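Local atomic coordinates of predicted ATPase of the ABC class (Vibrio vulnificus, PDB entry 5D6A), a protein that probably hydrolyses ATP as an ABC-class ATPase, and here holds the ATP analogue AMP-PNP in its P-loop domain. Residues 318-323 with 327-332; 341-346 with 367-372. All blocks are in the same frame, centred on the assembly; numbering follows the deposited sequence.

Interaction 1 of 2, residues 318-323 with 327-332; sequences NYINHL and KDTADF. Unlike the reference sequence in segment 327-332: K327 (reference Arg).
A loop folded back on itself, between strands 311-312 and 332-334 of the P-loop domain, brings I320 and L323 against T329 and F332. No hydrogen bond joins residues 318-323 to 327-332; the two segments meet through van der Waals packing. T329 is the central piece. Its chi1 of 60° sets OG1 between the backbone N and the carbonyl carbon and swings the methyl CG2 across to the other segment, 3.4 Å from N321 O and 3.9 Å from L323 CG. I320 CG2 comes within 4.1 Å of the same methyl. Leucine suits the buried position 323 because one branch, CD1, reaches F332 CD1 (3.5 Å), the two side chains meeting at about a right angle, while CG and CD1 also lie against the T329 methyl. T329 is the second residue of a type I turn from D328 to D331. Here an Asx turn helps, A330 N donating to D328 OD1 (2.7 Å) from above the carboxylate plane. K327 sends NZ back to P324 O, and F268 of the second subunit meets the F332 ring edge-to-face. Backbone bonds tie T329 to L316 and F332 to L314, and F332, the first residue of strand 332-334, also packs on helix 339-352.

Interaction 2 of 2, residues 341-346 with 367-372; sequences TSQAAW and TNFMIR
The F369 ring presents one face to Q343, whose CB sits 4.3 Å above the ring plane, offset toward the rim. From there the glutamine chain runs outward past the ring: CG passes 3.7 Å from F369 CE2, and the amide ends above the plane and beyond the CD2-CE2 rim, with Q343 OE1 3.5 Å from F369 CD2. The amide and ring planes are only 22° apart, so the two flat groups are nearly parallel although the amide lies beyond the ring's outline. A344 reaches the CE1 corner obliquely, its CA 3.8 Å and its CB 3.9 Å from F369 CE1. A small residue suits this place, since the ring can come right up to the helix backbone. Both side chains reach out from their own helices, with CG anti to the backbone N in each (chi1 -168° for Q343 and 172° for F369), and the glutamine continues extended. Glutamine fits a buried site here because its ends are paired nearby: OE1 accepts from A366 N and NE2 donates to S365 OG. Bonded at both ends, the amide is fixed in rotation, while its aliphatic part supplies the apolar packing. S365 and A366 follow strand 357-361, a position consistent with the D-loop of ABC ATPases, and the two bonds join Q343 to that loop. Across the subunit boundary, T367 OG1 is hydrogen-bonded to T367 OG1 of the second subunit. The short helix 367-370 thus lies against helix 339-352, with F369 as the bridging side chain; the phenylalanine also touches S340 and L347 of that helix, and L390 at the start of helix 390-401.

Read from the N terminus, the two contacts follow in series, neither nested nor crossed. Interaction 1 closes a small loop with three residues between its segments, and the chain then enters strand 332-334 and helix 339-352. Interaction 2 opens on that helix and closes a longer excursion of twenty residues through strand 357-361 to helix 367-370. Their centres are 13 Å apart, yet they touch: F332 CZ lies 3.4 Å from T341 CG2, and Y319 CB packs on A344 CB. Helix 339-352 is thus the element shared by the folded loop and the short helix, and F268 of the second subunit packs against both L323 and T341.

Interaction 1 of 2, residues 318-323 with 327-332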
loop_
_atom_site.group_PDB
_atom_site.type_symbol
_atom_site.label_atom_id
_atom_site.label_comp_id
_atom_site.label_asym_id
_atom_site.label_seq_id
_atom_site.Cartn_x
_atom_site.Cartn_y
_atom_site.Cartn_z
ATOM N N ASN A 318 -20.945 9.438 19.358
ATOM C CA ASN A 318 -21.629 10.259 18.358
ATOM C C ASN A 318 -21.949 9.531 17.057
ATOM O O ASN A 318 -22.755 10.017 16.267
ATOM C CB ASN A 318 -20.809 11.511 18.037
ATOM C CG ASN A 318 -20.653 12.434 19.230
ATOM O OD1 ASN A 318 -21.397 12.344 20.209
ATOM N ND2 ASN A 318 -19.692 13.343 19.147
ATOM N N TYR A 319 -21.328 8.377 16.828
ATOM C CA TYR A 319 -21.566 7.637 15.590
ATOM C C TYR A 319 -22.005 6.202 15.857
ATOM O O TYR A 319 -23.038 5.766 15.350
ATOM C CB TYR A 319 -20.310 7.680 14.719
ATOM C CG TYR A 319 -19.820 9.096 14.510
ATOM C CD1 TYR A 319 -20.460 9.947 13.616
ATOM C CD2 TYR A 319 -18.733 9.594 15.226
ATOM C CE1 TYR A 319 -20.028 11.247 13.431
ATOM C CE2 TYR A 319 -18.293 10.893 15.045
ATOM C CZ TYR A 319 -18.946 11.714 14.147
ATOM O OH TYR A 319 -18.524 13.007 13.955
ATOM N N ILE A 320 -21.229 5.475 16.654
ATOM C CA ILE A 320 -21.564 4.096 16.997
ATOM C C ILE A 320 -22.362 4.095 18.296
ATOM O O ILE A 320 -21.944 4.685 19.292
ATOM C CB ILE A 320 -20.304 3.225 17.132
ATOM C CG1 ILE A 320 -19.523 3.251 15.813
ATOM C CG2 ILE A 320 -20.680 1.796 17.513
ATOM C CD1 ILE A 320 -18.226 2.473 15.840
ATOM N N ASN A 321 -23.510 3.427 18.279
ATOM C CA ASN A 321 -24.395 3.374 19.440
ATOM C C ASN A 321 -24.293 2.075 20.238
ATOM O O ASN A 321 -24.335 2.095 21.469
ATOM C CB ASN A 321 -25.840 3.598 18.986
ATOM C CG ASN A 321 -26.041 4.955 18.335
ATOM O OD1 ASN A 321 -25.376 5.928 18.686
ATOM N ND2 ASN A 321 -26.968 5.028 17.392
ATOM N N HIS A 322 -24.159 0.952 19.534
ATOM C CA HIS A 322 -24.054 -0.359 20.174
ATOM C C HIS A 322 -22.915 -1.194 19.584
ATOM O O HIS A 322 -22.582 -1.073 18.407
ATOM C CB HIS A 322 -25.377 -1.121 20.040
ATOM C CG HIS A 322 -25.333 -2.519 20.582
ATOM N ND1 HIS A 322 -25.617 -2.819 21.897
ATOM C CD2 HIS A 322 -25.035 -3.697 19.982
ATOM C CE1 HIS A 322 -25.496 -4.122 22.084
ATOM N NE2 HIS A 322 -25.144 -4.677 20.939
ATOM N N LEU A 323 -22.330 -2.038 20.430
ATOM C CA LEU A 323 -21.247 -2.933 20.040
ATOM C C LEU A 323 -21.474 -4.307 20.660
ATOM O O LEU A 323 -22.058 -4.413 21.741
ATOM C CB LEU A 323 -19.899 -2.379 20.505
ATOM C CG LEU A 323 -19.392 -1.119 19.803
ATOM C CD1 LEU A 323 -18.169 -0.569 20.520
ATOM C CD2 LEU A 323 -19.080 -1.395 18.339
ATOM N N LYS A 327 -19.231 -4.075 24.687
ATOM C CA LYS A 327 -18.113 -3.132 24.740
ATOM C C LYS A 327 -18.607 -1.688 24.811
ATOM O O LYS A 327 -19.690 -1.357 24.320
ATOM C CB LYS A 327 -17.163 -3.323 23.561
ATOM C CG LYS A 327 -16.445 -4.666 23.580
ATOM C CD LYS A 327 -15.343 -4.750 22.528
ATOM C CE LYS A 327 -15.853 -4.499 21.116
ATOM N NZ LYS A 327 -16.933 -5.449 20.717
ATOM N N ASP A 328 -17.788 -0.839 25.420
ATOM C CA ASP A 328 -18.122 0.561 25.629
ATOM C C ASP A 328 -17.873 1.390 24.372
ATOM O O ASP A 328 -16.746 1.454 23.874
ATOM C CB ASP A 328 -17.285 1.100 26.799
ATOM C CG ASP A 328 -17.769 2.446 27.309
ATOM O OD1 ASP A 328 -18.566 3.115 26.621
ATOM O OD2 ASP A 328 -17.343 2.833 28.419
ATOM N N THR A 329 -18.932 2.026 23.869
ATOM C CA THR A 329 -18.838 2.883 22.689
ATOM C C THR A 329 -18.162 4.208 23.034
ATOM O O THR A 329 -17.765 4.958 22.140
ATOM C CB THR A 329 -20.224 3.190 22.088
ATOM O OG1 THR A 329 -21.041 3.853 23.061
ATOM C CG2 THR A 329 -20.911 1.916 21.642
ATOM N N ALA A 330 -18.050 4.494 24.331
ATOM C CA ALA A 330 -17.411 5.722 24.804
ATOM C C ALA A 330 -15.921 5.522 25.091
ATOM O O ALA A 330 -15.201 6.488 25.354
ATOM C CB ALA A 330 -18.120 6.237 26.048
ATOM N N ASP A 331 -15.470 4.270 25.036
ATOM C CA ASP A 331 -14.077 3.926 25.304
ATOM C C ASP A 331 -13.701 2.752 24.397
ATOM O O ASP A 331 -13.281 1.690 24.863
ATOM C CB ASP A 331 -13.927 3.553 26.786
ATOM C CG ASP A 331 -12.486 3.285 27.198
ATOM O OD1 ASP A 331 -11.551 3.766 26.525
ATOM O OD2 ASP A 331 -12.294 2.598 28.221
ATOM N N PHE A 332 -13.856 2.964 23.092
ATOM C CA PHE A 332 -13.591 1.925 22.096
ATOM C C PHE A 332 -12.099 1.699 21.835
ATOM O O PHE A 332 -11.352 2.640 21.561
ATOM C CB PHE A 332 -14.324 2.254 20.787
ATOM C CG PHE A 332 -14.123 1.231 19.706
ATOM C CD1 PHE A 332 -14.815 0.030 19.734
ATOM C CD2 PHE A 332 -13.247 1.472 18.653
ATOM C CE1 PHE A 332 -14.632 -0.919 18.741
ATOM C CE2 PHE A 332 -13.059 0.530 17.659
ATOM C CZ PHE A 332 -13.754 -0.668 17.703
#

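Interaction 2 of 2, residues 341-346 with 367-372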
loop_
_atom_site.group_PDB
_atom_site.type_symbol
_atom_site.label_atom_id
_atom_site.label_comp_id
_atom_site.label_asym_id
_atom_site.label_seq_id
_atom_site.Cartn_x
_atom_site.Cartn_y
_atom_site.Cartn_z
ATOM N N THR A 341 -16.291 1.360 11.376
ATOM C CA THR A 341 -15.718 1.644 12.679
ATOM C C THR A 341 -14.443 2.458 12.535
ATOM O O THR A 341 -14.242 3.435 13.252
ATOM C CB THR A 341 -15.398 0.346 13.435
ATOM O OG1 THR A 341 -16.590 -0.440 13.565
ATOM C CG2 THR A 341 -14.841 0.646 14.810
ATOM N N SER A 342 -13.587 2.054 11.602
ATOM C CA SER A 342 -12.326 2.749 11.381
ATOM C C SER A 342 -12.545 4.151 10.842
ATOM O O SER A 342 -11.818 5.073 11.198
ATOM C CB SER A 342 -11.436 1.971 10.410
ATOM O OG SER A 342 -12.084 1.793 9.168
ATOM N N GLN A 343 -13.538 4.315 9.980
ATOM C CA GLN A 343 -13.792 5.629 9.413
ATOM C C GLN A 343 -14.381 6.546 10.480
ATOM O O GLN A 343 -14.015 7.716 10.565
ATOM C CB GLN A 343 -14.685 5.542 8.173
ATOM C CG GLN A 343 -14.729 6.848 7.390
ATOM C CD GLN A 343 -15.235 6.681 5.964
ATOM O OE1 GLN A 343 -15.871 5.682 5.622
ATOM N NE2 GLN A 343 -14.949 7.670 5.122
ATOM N N ALA A 344 -15.277 6.000 11.302
ATOM C CA ALA A 344 -15.887 6.758 12.395
ATOM C C ALA A 344 -14.796 7.206 13.369
ATOM O O ALA A 344 -14.776 8.355 13.825
ATOM C CB ALA A 344 -16.925 5.911 13.115
ATOM N N ALA A 345 -13.890 6.284 13.678
ATOM C CA ALA A 345 -12.776 6.572 14.562
ATOM C C ALA A 345 -11.925 7.680 13.961
ATOM O O ALA A 345 -11.625 8.661 14.633
ATOM C CB ALA A 345 -11.945 5.323 14.789
ATOM N N TRP A 346 -11.562 7.528 12.687
ATOM C CA TRP A 346 -10.742 8.521 11.987
ATOM C C TRP A 346 -11.411 9.886 12.100
ATOM O O TRP A 346 -10.763 10.895 12.386
ATOM C CB TRP A 346 -10.612 8.178 10.498
ATOM C CG TRP A 346 -9.448 8.853 9.806
ATOM C CD1 TRP A 346 -8.869 10.050 10.135
ATOM C CD2 TRP A 346 -8.797 8.417 8.608
ATOM N NE1 TRP A 346 -7.857 10.345 9.258
ATOM C CE2 TRP A 346 -7.800 9.366 8.303
ATOM C CE3 TRP A 346 -8.940 7.302 7.783
ATOM C CZ2 TRP A 346 -6.954 9.234 7.205
ATOM C CZ3 TRP A 346 -8.102 7.175 6.691
ATOM C CH2 TRP A 346 -7.123 8.135 6.412
ATOM N N THR A 367 -20.064 2.631 2.633
ATOM C CA THR A 367 -21.426 3.053 2.311
ATOM C C THR A 367 -22.302 3.081 3.564
ATOM O O THR A 367 -23.083 4.015 3.766
ATOM C CB THR A 367 -22.057 2.114 1.267
ATOM O OG1 THR A 367 -21.193 2.017 0.125
ATOM C CG2 THR A 367 -23.435 2.617 0.831
ATOM N N ASN A 368 -22.157 2.054 4.397
ATOM C CA ASN A 368 -22.906 1.941 5.649
ATOM C C ASN A 368 -22.717 3.182 6.524
ATOM O O ASN A 368 -23.654 3.655 7.172
ATOM C CB ASN A 368 -22.448 0.689 6.407
ATOM C CG ASN A 368 -23.174 0.493 7.725
ATOM O OD1 ASN A 368 -24.228 1.081 7.969
ATOM N ND2 ASN A 368 -22.612 -0.352 8.584
ATOM N N PHE A 369 -21.496 3.701 6.526
ATOM C CA PHE A 369 -21.146 4.880 7.311
ATOM C C PHE A 369 -21.664 6.194 6.719
ATOM O O PHE A 369 -21.911 7.151 7.455
ATOM C CB PHE A 369 -19.619 4.940 7.474
ATOM C CG PHE A 369 -19.115 6.211 8.096
ATOM C CD1 PHE A 369 -19.206 6.416 9.466
ATOM C CD2 PHE A 369 -18.522 7.195 7.312
ATOM C CE1 PHE A 369 -18.734 7.586 10.040
ATOM C CE2 PHE A 369 -18.047 8.365 7.880
ATOM C CZ PHE A 369 -18.152 8.560 9.246
HETATM N N MSE A 370 -21.827 6.230 5.398
HETATM C CA MSE A 370 -22.285 7.438 4.711
HETATM C C MSE A 370 -23.774 7.644 4.781
HETATM O O MSE A 370 -24.242 8.677 5.266
HETATM C CB MSE A 370 -21.899 7.358 3.236
HETATM C CG MSE A 370 -20.387 7.348 3.041
HETATM SE SE MSE A 370 -19.581 8.952 3.848
HETATM C CE MSE A 370 -19.692 10.123 2.268
ATOM N N ILE A 371 -24.530 6.660 4.299
ATOM C CA ILE A 371 -25.999 6.758 4.249
ATOM C C ILE A 371 -26.793 5.879 5.216
ATOM O O ILE A 371 -26.266 4.958 5.842
ATOM C CB ILE A 371 -26.514 6.518 2.806
ATOM C CG1 ILE A 371 -26.013 5.187 2.221
ATOM C CG2 ILE A 371 -26.057 7.645 1.900
ATOM C CD1 ILE A 371 -26.526 3.936 2.907
ATOM N N ARG A 372 -28.079 6.208 5.318
ATOM C CA ARG A 372 -29.039 5.498 6.147
ATOM C C ARG A 372 -29.849 4.628 5.196
ATOM O O ARG A 372 -29.865 4.881 3.991
ATOM C CB ARG A 372 -29.962 6.510 6.830
ATOM C CG ARG A 372 -30.868 5.956 7.922
ATOM C CD ARG A 372 -30.084 5.568 9.166
ATOM N NE ARG A 372 -30.969 5.254 10.286
ATOM C CZ ARG A 372 -30.560 4.976 11.523
ATOM N NH1 ARG A 372 -29.267 4.973 11.827
ATOM N NH2 ARG A 372 -31.455 4.706 12.466
#